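Local coordinates for protein NAD(P)H-FMN oxidoreductase (Bacillus subtilis, PDB 5LVA) that binds flavin mononucleotide and probably uses NAD(P)H to reduce flavin or quinone substrates, at residues 10-13 with 14-17; 51-54 with 55-58; 75-78 with 79-83; 126-129 with 130-133; 165-168 with 169-173. One frame throughout, in Å; residues are numbered along the deposited sequence.

Interaction 1 of 5, residues 10-13 with 14-17; sequences PNME and QSVV. With FMN (flavin mononucleotide), chain C.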
# COMPACT_ATOMS: atom_id res chain seq x y z
N PRO A 10 12.28 -2.44 -0.76
CA PRO A 10 13.40 -3.30 -1.16
C PRO A 10 14.26 -3.77 0.01
O PRO A 10 14.83 -4.85 -0.05
CB PRO A 10 14.19 -2.41 -2.09
CG PRO A 10 13.14 -1.50 -2.70
CD PRO A 10 12.21 -1.21 -1.57
N ASN A 11 14.34 -2.96 1.06
CA ASN A 11 15.14 -3.31 2.22
C ASN A 11 14.51 -2.77 3.49
O ASN A 11 14.83 -1.68 3.94
CB ASN A 11 16.55 -2.77 2.08
CG ASN A 11 17.53 -3.39 3.07
OD1 ASN A 11 17.15 -3.85 4.15
ND2 ASN A 11 18.79 -3.40 2.70
N MET A 12 13.62 -3.56 4.06
CA MET A 12 12.90 -3.17 5.26
C MET A 12 13.77 -3.01 6.52
O MET A 12 13.30 -2.51 7.54
CB MET A 12 11.81 -4.20 5.51
CG MET A 12 10.59 -3.68 6.17
SD MET A 12 9.78 -2.41 5.22
CE MET A 12 8.29 -2.28 6.18
N GLU A 13 15.01 -3.46 6.46
CA GLU A 13 15.92 -3.29 7.59
C GLU A 13 16.59 -1.93 7.52
O GLU A 13 16.90 -1.33 8.55
CB GLU A 13 17.00 -4.39 7.61
CG GLU A 13 16.49 -5.79 7.93
CD GLU A 13 15.96 -5.92 9.35
OE1 GLU A 13 16.75 -5.75 10.31
OE2 GLU A 13 14.75 -6.19 9.51
N GLN A 14 16.81 -1.45 6.30
CA GLN A 14 17.44 -0.15 6.09
C GLN A 14 16.40 0.97 6.08
O GLN A 14 16.73 2.13 6.27
CB GLN A 14 18.23 -0.16 4.78
CG GLN A 14 19.13 1.04 4.57
CD GLN A 14 19.96 0.94 3.31
OE1 GLN A 14 19.52 0.37 2.31
NE2 GLN A 14 21.17 1.48 3.34
N SER A 15 15.15 0.60 5.86
CA SER A 15 14.02 1.53 5.86
C SER A 15 13.96 2.30 7.15
O SER A 15 14.21 1.74 8.21
CB SER A 15 12.70 0.78 5.64
OG SER A 15 11.57 1.60 5.91
N VAL A 16 13.61 3.58 7.08
CA VAL A 16 13.36 4.33 8.29
C VAL A 16 11.87 4.49 8.54
O VAL A 16 11.38 4.08 9.59
CB VAL A 16 14.04 5.72 8.24
CG1 VAL A 16 13.50 6.61 9.33
CG2 VAL A 16 15.52 5.57 8.40
N VAL A 17 11.15 5.06 7.58
CA VAL A 17 9.75 5.43 7.76
C VAL A 17 8.80 4.24 7.73
O VAL A 17 8.01 4.03 8.64
CB VAL A 17 9.29 6.42 6.68
CG1 VAL A 17 7.81 6.77 6.88
CG2 VAL A 17 10.15 7.66 6.70
N1 FMN C . 9.98 11.10 -2.87
C2 FMN C . 8.97 11.85 -3.44
O2 FMN C . 8.36 12.69 -2.78
N3 FMN C . 8.63 11.68 -4.76
C4 FMN C . 9.29 10.76 -5.53
O4 FMN C . 8.95 10.64 -6.70
C4A FMN C . 10.31 10.00 -4.96
N5 FMN C . 10.99 9.06 -5.71
C5A FMN C . 11.99 8.31 -5.15
C6 FMN C . 12.65 7.37 -5.94
C7 FMN C . 13.65 6.58 -5.42
C7M FMN C . 14.34 5.58 -6.30
C8 FMN C . 14.00 6.74 -4.07
C8M FMN C . 15.08 5.91 -3.46
C9 FMN C . 13.34 7.68 -3.29
C9A FMN C . 12.33 8.46 -3.82
N10 FMN C . 11.66 9.41 -3.05
C10 FMN C . 10.65 10.17 -3.62
C1' FMN C . 11.98 9.57 -1.59
C2' FMN C . 11.14 8.45 -0.91
O2' FMN C . 9.75 8.62 -1.18
C3' FMN C . 11.42 8.21 0.58
O3' FMN C . 12.74 7.75 0.64
C4' FMN C . 10.45 7.16 1.16
O4' FMN C . 9.14 7.59 0.93
C5' FMN C . 10.46 6.83 2.64
O5' FMN C . 11.57 6.02 2.94
P FMN C . 11.63 4.72 3.89
O1P FMN C . 12.46 3.79 3.09
O2P FMN C . 12.27 5.12 5.18
O3P FMN C . 10.36 4.02 4.19

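Interaction 2 of 5, residues 51-54 with 55-58; sequences QKLC and EEHD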
# COMPACT_ATOMS: atom_id res chain seq x y z
N GLN A 51 -3.14 -14.73 -4.00
CA GLN A 51 -4.58 -14.78 -4.22
C GLN A 51 -5.33 -15.26 -2.99
O GLN A 51 -6.30 -14.64 -2.59
CB GLN A 51 -4.92 -15.67 -5.41
CG GLN A 51 -4.70 -15.01 -6.75
CD GLN A 51 -5.02 -15.91 -7.90
OE1 GLN A 51 -5.38 -17.07 -7.71
NE2 GLN A 51 -4.88 -15.40 -9.10
N LYS A 52 -4.87 -16.35 -2.39
CA LYS A 52 -5.55 -16.95 -1.25
C LYS A 52 -5.56 -16.05 -0.03
O LYS A 52 -6.47 -16.10 0.78
CB LYS A 52 -4.90 -18.28 -0.89
CG LYS A 52 -5.41 -19.48 -1.63
CD LYS A 52 -4.59 -20.69 -1.22
CE LYS A 52 -5.44 -21.93 -1.08
NZ LYS A 52 -6.73 -21.61 -0.39
N LEU A 53 -4.53 -15.24 0.10
CA LEU A 53 -4.46 -14.32 1.22
C LEU A 53 -5.42 -13.16 1.04
O LEU A 53 -6.09 -12.77 1.98
CB LEU A 53 -3.03 -13.81 1.41
CG LEU A 53 -2.13 -14.83 2.10
CD1 LEU A 53 -0.66 -14.46 2.02
CD2 LEU A 53 -2.57 -14.98 3.53
N CYS A 54 -5.46 -12.61 -0.17
CA CYS A 54 -6.44 -11.57 -0.50
C CYS A 54 -7.85 -12.05 -0.20
O CYS A 54 -8.63 -11.35 0.43
CB CYS A 54 -6.35 -11.15 -1.98
SG CYS A 54 -4.81 -10.36 -2.49
N GLU A 55 -8.16 -13.26 -0.65
CA GLU A 55 -9.45 -13.88 -0.39
C GLU A 55 -9.82 -13.91 1.10
O GLU A 55 -10.98 -13.73 1.46
CB GLU A 55 -9.46 -15.30 -0.96
CG GLU A 55 -9.33 -15.35 -2.47
CD GLU A 55 -9.34 -16.76 -3.00
OE1 GLU A 55 -9.75 -17.67 -2.26
OE2 GLU A 55 -8.93 -16.98 -4.16
N GLU A 56 -8.84 -14.13 1.96
CA GLU A 56 -9.11 -14.34 3.37
C GLU A 56 -9.22 -13.06 4.19
O GLU A 56 -9.59 -13.11 5.35
CB GLU A 56 -8.04 -15.27 3.98
CG GLU A 56 -8.27 -16.76 3.65
CD GLU A 56 -7.07 -17.67 4.00
OE1 GLU A 56 -6.18 -17.25 4.77
OE2 GLU A 56 -7.03 -18.82 3.50
N HIS A 57 -8.93 -11.91 3.60
CA HIS A 57 -9.01 -10.64 4.32
C HIS A 57 -10.04 -9.69 3.72
O HIS A 57 -10.37 -9.79 2.54
CB HIS A 57 -7.65 -9.95 4.37
CG HIS A 57 -6.61 -10.72 5.11
ND1 HIS A 57 -6.05 -11.87 4.61
CD2 HIS A 57 -6.03 -10.51 6.32
CE1 HIS A 57 -5.16 -12.34 5.48
NE2 HIS A 57 -5.13 -11.53 6.52
N ASP A 58 -10.52 -8.76 4.53
CA ASP A 58 -11.61 -7.87 4.13
C ASP A 58 -11.08 -6.59 3.49
O ASP A 58 -11.77 -5.96 2.69
CB ASP A 58 -12.49 -7.52 5.34
CG ASP A 58 -12.99 -8.75 6.09
OD1 ASP A 58 -13.63 -9.61 5.47
OD2 ASP A 58 -12.74 -8.85 7.31

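Interaction 3 of 5, residues 75-78 with 79-83; sequences LKKW and LDHVL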
# COMPACT_ATOMS: atom_id res chain seq x y z
N LEU A 75 5.75 -4.39 -6.58
CA LEU A 75 4.31 -4.19 -6.55
C LEU A 75 3.71 -4.22 -7.95
O LEU A 75 2.70 -4.87 -8.17
CB LEU A 75 3.95 -2.88 -5.85
CG LEU A 75 2.47 -2.47 -5.91
CD1 LEU A 75 1.55 -3.60 -5.49
CD2 LEU A 75 2.23 -1.26 -5.05
N LYS A 76 4.36 -3.56 -8.90
CA LYS A 76 3.92 -3.60 -10.29
C LYS A 76 3.86 -5.03 -10.82
O LYS A 76 2.89 -5.42 -11.48
CB LYS A 76 4.83 -2.76 -11.18
CG LYS A 76 4.21 -2.49 -12.54
CD LYS A 76 2.80 -1.95 -12.35
CE LYS A 76 1.96 -2.05 -13.59
NZ LYS A 76 1.59 -3.40 -14.03
N LYS A 77 4.91 -5.80 -10.54
CA LYS A 77 4.96 -7.22 -10.87
C LYS A 77 3.89 -8.02 -10.13
O LYS A 77 3.30 -8.94 -10.69
CB LYS A 77 6.34 -7.78 -10.54
CG LYS A 77 6.56 -9.18 -11.01
CD LYS A 77 7.97 -9.61 -10.72
CE LYS A 77 8.93 -8.97 -11.67
NZ LYS A 77 10.31 -9.49 -11.44
N TRP A 78 3.64 -7.66 -8.88
CA TRP A 78 2.57 -8.28 -8.12
C TRP A 78 1.20 -8.09 -8.78
O TRP A 78 0.44 -9.04 -8.89
CB TRP A 78 2.53 -7.71 -6.70
CG TRP A 78 1.65 -8.45 -5.77
CD1 TRP A 78 2.04 -9.41 -4.88
CD2 TRP A 78 0.24 -8.30 -5.60
NE1 TRP A 78 0.95 -9.86 -4.18
CE2 TRP A 78 -0.17 -9.19 -4.60
CE3 TRP A 78 -0.73 -7.48 -6.20
CZ2 TRP A 78 -1.49 -9.30 -4.19
CZ3 TRP A 78 -2.04 -7.60 -5.80
CH2 TRP A 78 -2.41 -8.50 -4.80
N LEU A 79 0.89 -6.87 -9.19
CA LEU A 79 -0.38 -6.60 -9.86
C LEU A 79 -0.48 -7.43 -11.13
O LEU A 79 -1.46 -8.13 -11.34
CB LEU A 79 -0.51 -5.11 -10.20
CG LEU A 79 -0.46 -4.15 -9.01
CD1 LEU A 79 -0.34 -2.72 -9.48
CD2 LEU A 79 -1.68 -4.30 -8.10
N ASP A 80 0.56 -7.37 -11.94
CA ASP A 80 0.58 -8.06 -13.22
C ASP A 80 0.37 -9.55 -13.06
O ASP A 80 -0.37 -10.16 -13.83
CB ASP A 80 1.90 -7.81 -13.95
CG ASP A 80 2.01 -6.40 -14.47
OD1 ASP A 80 1.04 -5.64 -14.32
OD2 ASP A 80 3.07 -6.05 -15.02
N HIS A 81 1.04 -10.13 -12.07
CA HIS A 81 1.09 -11.58 -11.95
C HIS A 81 -0.04 -12.16 -11.13
O HIS A 81 -0.44 -13.29 -11.37
CB HIS A 81 2.43 -11.99 -11.36
CG HIS A 81 3.58 -11.80 -12.29
ND1 HIS A 81 4.77 -12.47 -12.15
CD2 HIS A 81 3.72 -11.00 -13.37
CE1 HIS A 81 5.60 -12.10 -13.11
NE2 HIS A 81 4.99 -11.21 -13.86
N VAL A 82 -0.55 -11.39 -10.17
CA VAL A 82 -1.56 -11.91 -9.27
C VAL A 82 -2.99 -11.65 -9.75
O VAL A 82 -3.84 -12.54 -9.67
CB VAL A 82 -1.38 -11.34 -7.85
CG1 VAL A 82 -2.47 -11.82 -6.91
CG2 VAL A 82 -0.01 -11.74 -7.29
N LEU A 83 -3.26 -10.45 -10.27
CA LEU A 83 -4.61 -10.08 -10.69
C LEU A 83 -5.01 -10.66 -12.05
O LEU A 83 -4.94 -9.99 -13.07
CB LEU A 83 -4.75 -8.57 -10.72
CG LEU A 83 -4.41 -7.85 -9.42
CD1 LEU A 83 -4.36 -6.38 -9.65
CD2 LEU A 83 -5.41 -8.17 -8.34

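Interaction 4 of 5, residues 126-129 with 130-133; sequences ELLR and PFQA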
# COMPACT_ATOMS: atom_id res chain seq x y z
N GLU A 126 -3.83 12.55 -7.81
CA GLU A 126 -3.58 12.46 -9.24
C GLU A 126 -2.50 11.43 -9.54
O GLU A 126 -2.62 10.66 -10.48
CB GLU A 126 -3.16 13.83 -9.79
CG GLU A 126 -4.20 14.93 -9.68
CD GLU A 126 -3.65 16.27 -10.08
OE1 GLU A 126 -3.32 16.44 -11.28
OE2 GLU A 126 -3.52 17.15 -9.21
N LEU A 127 -1.44 11.44 -8.76
CA LEU A 127 -0.31 10.56 -9.01
C LEU A 127 -0.66 9.10 -8.75
O LEU A 127 -0.18 8.21 -9.43
CB LEU A 127 0.87 11.02 -8.17
CG LEU A 127 1.43 12.37 -8.61
CD1 LEU A 127 2.56 12.84 -7.72
CD2 LEU A 127 1.92 12.30 -10.06
N LEU A 128 -1.52 8.85 -7.78
CA LEU A 128 -1.88 7.49 -7.46
C LEU A 128 -2.99 6.92 -8.33
O LEU A 128 -3.53 5.86 -8.04
CB LEU A 128 -2.31 7.38 -5.99
CG LEU A 128 -1.24 7.61 -4.92
CD1 LEU A 128 -1.82 7.43 -3.53
CD2 LEU A 128 -0.07 6.68 -5.14
N ARG A 129 -3.33 7.61 -9.41
CA ARG A 129 -4.48 7.18 -10.19
C ARG A 129 -4.37 5.79 -10.81
O ARG A 129 -5.39 5.12 -10.93
CB ARG A 129 -4.80 8.18 -11.30
CG ARG A 129 -6.30 8.24 -11.55
CD ARG A 129 -6.73 9.50 -12.15
NE ARG A 129 -6.78 10.69 -11.30
CZ ARG A 129 -7.59 10.87 -10.27
NH1 ARG A 129 -8.36 9.89 -9.85
NH2 ARG A 129 -7.58 12.02 -9.62
N PRO A 130 -3.16 5.36 -11.23
CA PRO A 130 -3.11 3.97 -11.68
C PRO A 130 -3.63 2.97 -10.66
O PRO A 130 -4.27 1.99 -11.04
CB PRO A 130 -1.61 3.75 -11.94
CG PRO A 130 -1.13 5.07 -12.33
CD PRO A 130 -1.90 6.07 -11.52
N PHE A 131 -3.39 3.22 -9.38
CA PHE A 131 -3.79 2.26 -8.36
C PHE A 131 -5.29 2.31 -8.13
O PHE A 131 -5.91 1.28 -7.89
CB PHE A 131 -3.03 2.50 -7.06
CG PHE A 131 -1.55 2.36 -7.21
CD1 PHE A 131 -0.97 1.11 -7.29
CD2 PHE A 131 -0.74 3.47 -7.29
CE1 PHE A 131 0.37 0.96 -7.44
CE2 PHE A 131 0.62 3.32 -7.45
CZ PHE A 131 1.17 2.06 -7.52
N GLN A 132 -5.87 3.50 -8.23
CA GLN A 132 -7.31 3.69 -8.10
C GLN A 132 -8.08 3.05 -9.25
O GLN A 132 -9.13 2.46 -9.06
CB GLN A 132 -7.65 5.17 -8.05
CG GLN A 132 -9.13 5.48 -7.90
CD GLN A 132 -9.41 6.97 -7.84
OE1 GLN A 132 -8.54 7.79 -8.13
NE2 GLN A 132 -10.61 7.33 -7.43
N ALA A 133 -7.53 3.17 -10.45
CA ALA A 133 -8.09 2.54 -11.62
C ALA A 133 -8.04 1.01 -11.50
O ALA A 133 -8.97 0.32 -11.90
CB ALA A 133 -7.36 3.01 -12.86

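Interaction 5 of 5, residues 165-168 with 169-173; sequences QYRE and HVLKS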
# COMPACT_ATOMS: atom_id res chain seq x y z
N GLN A 165 -0.47 7.81 13.43
CA GLN A 165 -1.52 8.25 12.52
C GLN A 165 -1.75 7.22 11.43
O GLN A 165 -2.87 7.00 10.98
CB GLN A 165 -1.18 9.61 11.91
CG GLN A 165 -1.43 10.77 12.84
CD GLN A 165 -2.84 10.80 13.35
OE1 GLN A 165 -3.78 10.43 12.65
NE2 GLN A 165 -3.01 11.25 14.59
N TYR A 166 -0.66 6.58 11.01
CA TYR A 166 -0.74 5.50 10.05
C TYR A 166 -1.60 4.38 10.62
O TYR A 166 -2.49 3.87 9.96
CB TYR A 166 0.67 5.01 9.72
CG TYR A 166 0.78 3.62 9.13
CD1 TYR A 166 0.86 2.51 9.95
CD2 TYR A 166 0.86 3.43 7.76
CE1 TYR A 166 0.98 1.24 9.42
CE2 TYR A 166 0.97 2.16 7.22
CZ TYR A 166 1.04 1.07 8.06
OH TYR A 166 1.15 -0.18 7.53
N ARG A 167 -1.34 4.01 11.87
CA ARG A 167 -2.03 2.91 12.51
C ARG A 167 -3.52 3.19 12.61
O ARG A 167 -4.34 2.33 12.36
CB ARG A 167 -1.46 2.64 13.90
CG ARG A 167 -1.90 1.31 14.49
CD ARG A 167 -1.69 1.26 15.98
NE ARG A 167 -1.71 -0.11 16.48
CZ ARG A 167 -2.75 -0.69 17.07
NH1 ARG A 167 -3.88 -0.02 17.24
NH2 ARG A 167 -2.67 -1.94 17.49
N GLU A 168 -3.88 4.41 12.98
CA GLU A 168 -5.28 4.73 13.13
C GLU A 168 -5.99 4.68 11.78
O GLU A 168 -7.12 4.23 11.68
CB GLU A 168 -5.46 6.10 13.76
CG GLU A 168 -6.91 6.50 13.84
CD GLU A 168 -7.14 7.82 14.52
OE1 GLU A 168 -6.27 8.24 15.31
OE2 GLU A 168 -8.21 8.42 14.28
N HIS A 169 -5.30 5.13 10.74
CA HIS A 169 -5.89 5.21 9.42
C HIS A 169 -6.14 3.85 8.82
O HIS A 169 -7.17 3.60 8.22
CB HIS A 169 -5.00 6.02 8.49
CG HIS A 169 -5.70 6.49 7.26
ND1 HIS A 169 -5.76 5.75 6.10
CD2 HIS A 169 -6.39 7.63 7.02
CE1 HIS A 169 -6.45 6.42 5.19
NE2 HIS A 169 -6.84 7.56 5.73
N VAL A 170 -5.18 2.96 8.98
CA VAL A 170 -5.26 1.61 8.45
C VAL A 170 -6.37 0.81 9.13
O VAL A 170 -6.92 -0.11 8.55
CB VAL A 170 -3.89 0.89 8.59
CG1 VAL A 170 -4.01 -0.60 8.37
CG2 VAL A 170 -2.89 1.49 7.63
N LEU A 171 -6.70 1.18 10.36
CA LEU A 171 -7.68 0.44 11.15
C LEU A 171 -9.03 1.13 11.16
O LEU A 171 -10.03 0.57 11.60
CB LEU A 171 -7.17 0.25 12.57
CG LEU A 171 -5.89 -0.58 12.73
CD1 LEU A 171 -5.38 -0.51 14.16
CD2 LEU A 171 -6.16 -2.01 12.34
N LYS A 172 -9.04 2.37 10.68
CA LYS A 172 -10.25 3.19 10.60
C LYS A 172 -11.33 2.55 9.74
O LYS A 172 -11.04 1.91 8.73
CB LYS A 172 -9.88 4.56 10.05
CG LYS A 172 -10.92 5.63 10.22
CD LYS A 172 -10.56 6.82 9.35
CE LYS A 172 -10.98 8.12 9.99
NZ LYS A 172 -12.01 8.80 9.15
N SER A 173 -12.58 2.74 10.13
CA SER A 173 -13.69 2.29 9.30
C SER A 173 -14.27 3.50 8.56
O SER A 173 -14.37 4.59 9.12
CB SER A 173 -14.76 1.59 10.15
OG SER A 173 -15.66 2.55 10.68

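Interaction 1 of 5, residues 10-13 with 14-17
Asn11 reaches forward along the chain to Gln14, its side chain lying over the turn it opens. From CB the carboxamide leaves anti to the backbone N (chi1 -165°), which carries CG to 3.7 Å from Gln14 CB. OD1 then turns to the backbone and takes two N-H groups from the same face of its plane. Glu13 N, 3.2 Å from Asn11 OD1, is tilted 19° from the carbonyl plane and closes an Asx turn. Gln14 N, also 3.2 Å from Asn11 OD1, sits well above that plane, 69° out of it. At the far tip, Asn11 ND2 passes Gln14 OE1 at 3.9 Å, and the two side chains cross at about a right angle. The main-chain carbonyl works as well: Asn11 O accepts from Ser15 N at 3.0 Å and, weakly, from Gln14 N.

This folded turn delivers the next residues to the cofactor. Ser15 OG donates to FMN O3P at 3.2 Å and also bonds with Arg19 N, while Val16 N and Val17 N both point at FMN O2P, 2.8 and 2.6 Å away. The segment is the phosphate-binding loop of the flavodoxin-like fold, between strand 3-7 and helix 17-23. The phosphate is met here by main-chain N-H groups and a hydroxyl at the start of helix 17-23, and the helix dipole would probably help to stabilise the negative charge.

Interaction 2 of 5, residues 51-54 with 55-58
With CG beside the backbone N (chi1 -63°), His57 turns its ring back over the last helical turn and donates from ND1 to Leu53 O, 2.8 Å away. The bond is fairly straight (159° at the hydrogen), and the carbonyl oxygen lies at the ring edge, 13° out of the ring plane. Among the main-chain bonds, Glu55 N reaches Gln51 O at 3.0 Å in the regular helical pattern, whereas Glu56 N is held only weakly, by Lys52 O and Leu53 O. His57 N ends the turn on Cys54 O at 3.2 Å. Here helix 47-56, one of the helices flanking the parallel sheet of the flavodoxin-like fold, gives way to strand 59-65. A phenylalanine in place of His57 would probably leave Leu53 O without its ring donor, and Thr32, which bonds NE2, without its mate.

Apolar contact is slight: Leu53 and His57 lie side by side, with Leu53 CD2 4.2 Å from His57 CE1, and both side chains rest on Leu4 of strand 3-7. On the charged side, Lys52 NZ stands 4.8 Å from Glu56 OE2, which may give a mild attraction without contact. Glu55 extends along the helix past Gln51 O to its partner, Trp87 NE1.

Interaction 3 of 5, residues 75-78 with 79-83
The indole of Trp78 carries Val82 on one face: CG2 stands 3.7 Å from the centroid of the five-membered ring, 8° off its normal, a CH-pi contact. Both residues lie on helix 73-82, the helix of the beta-alpha-beta unit that links strands 59-65 and 100-106 in the flavodoxin-like fold. The other methyl, Val82 CG1, reaches the six-membered part at 3.8 Å from Trp78 CZ2, so the valine straddles both rings. At the indole edge lies Leu79 N, and Leu79 CD2 packs 3.8 Å from Trp78 CE3. A second flat group, the imidazole of His81, has Lys77 CG over its centre at 3.8 Å from the centroid, 12° off the normal.

Trp78 takes its place because CG is anti to the backbone N (chi1 -169°), which carries the indole toward the sheet and helix 47-56. There NE1 bonds Glu50 OE1 and the ring meets Phe62 edge to face. The helical backbone bonds are regular, Val82 N reaching Trp78 O and Leu79 N reaching Leu75 O, each at 2.9 Å. On the outer side Lys76 and Asp80 carry opposite charges one turn apart and are placed as a salt bridge, but their modelled ends crowd each other and the details are doubtful. On the inner side, Leu75 CD1 touches Leu79 CG at 4.1 Å.

Interaction 4 of 5, residues 126-129 with 130-133
Leu128 leaves the helical path, and its carbonyl oxygen is taken up at once by the first turn of the next helix, where Phe131 N bonds Leu128 O at 3.0 Å. Gln132 N adds a weak bond to the same oxygen, and Ala133 N reaches Arg129 O at 2.9 Å as the regular pattern sets in. Leu128 thus holds the N-cap position of helix 129-138, although a leucine brings no side-chain acceptor for the capping role. Pro130 fits here, since the first turn of a helix asks no backbone N-H of it; its CD lies 3.5 Å from Leu127 O.

Leu128 and Phe131 carry the apolar part of the contact, with Leu128 CD2 at 3.9 Å from Phe131 CD2. With CG beside the backbone N (chi1 -61°), the phenyl ring stays close to the turn and brings its edge to Leu128 O. On the outer side Arg129 and Gln132 run alongside each other, their guanidinium and amide planes 37° apart. Arg129 NH1 comes close to Gln132 OE1, but the angle is too poor for a hydrogen bond. An alanine at Phe131 would probably open a gap beside Leu128 CD2 and deprive Phe64 of the ring it meets.

The joint between helices 124-127 and 129-138 is packed from several sides. Leu127 touches Tyr69 and Tyr114 of the FMN site, Leu128 lies on Pro145 and Gln132 on Tyr142 of strand 141-148, and Phe131 meets Phe64 of strand 59-65 and Leu75 of helix 73-82.

Interaction 5 of 5, residues 165-168 with 169-173
Val170 lays its CG2 methyl over one face of the Tyr166 ring, 4.0 Å from the centroid and 14° off the ring normal, shifted toward the rim near CE2. This CH-pi contact joins residues one helical turn apart. The neighbouring pair does something similar: Leu171 CD1 sits over a face of the Arg167 guanidinium, 3.5 Å from NH1, and also touches the aliphatic part of that chain at 3.9 Å from Arg167 CG.

The backbone sets these pairs in place. Val170 N bonds Tyr166 O at 3.0 Å and His169 N bonds Gln165 O at 3.1 Å. Toward the C-terminus the pattern frays: Leu171 N shares weak bonds with Arg167 O and Glu168 O, and Lys172 N makes a weak one to Glu168 O before the chain leaves the helix. The Tyr166 ring stands anti to the backbone N (chi1 160°), a turn that sends its hydroxyl inward to Gln63 OE1. Arg167 runs extended from CG to NE, where it bonds Thr24 O, which fixes the chain that Leu171 covers.

The segment is the last part of helix 156-171, the closing helix of the flavodoxin-like fold. Tyr166 stacks with Phe21 of helix 17-23 and rests on Val5 and Ala104, while Val170 meets Val3 and His169 meets Met102, so the helix lies against strands 3-7 and 100-106.

The five contacts follow one another along the chain and belong to the connections and helices around one five-stranded parallel sheet of the flavodoxin-like fold. Interactions 2 and 3 lie on helices 47-56 and 73-82, centres about 15 Å apart, and touch where Gln51 NE2 meets Val82 O and Cys54 packs on Trp78. Interaction 3 is likewise about 15 Å from interaction 4 and touches it through Leu75 and Phe131. Interaction 5 lies on the far side of the chain's centre from interaction 3. Interaction 1 touches none of the others but bonds the FMN phosphate; interaction 4 adjoins that site through Leu127, and interactions 2, 3 and 5 are packing within helices.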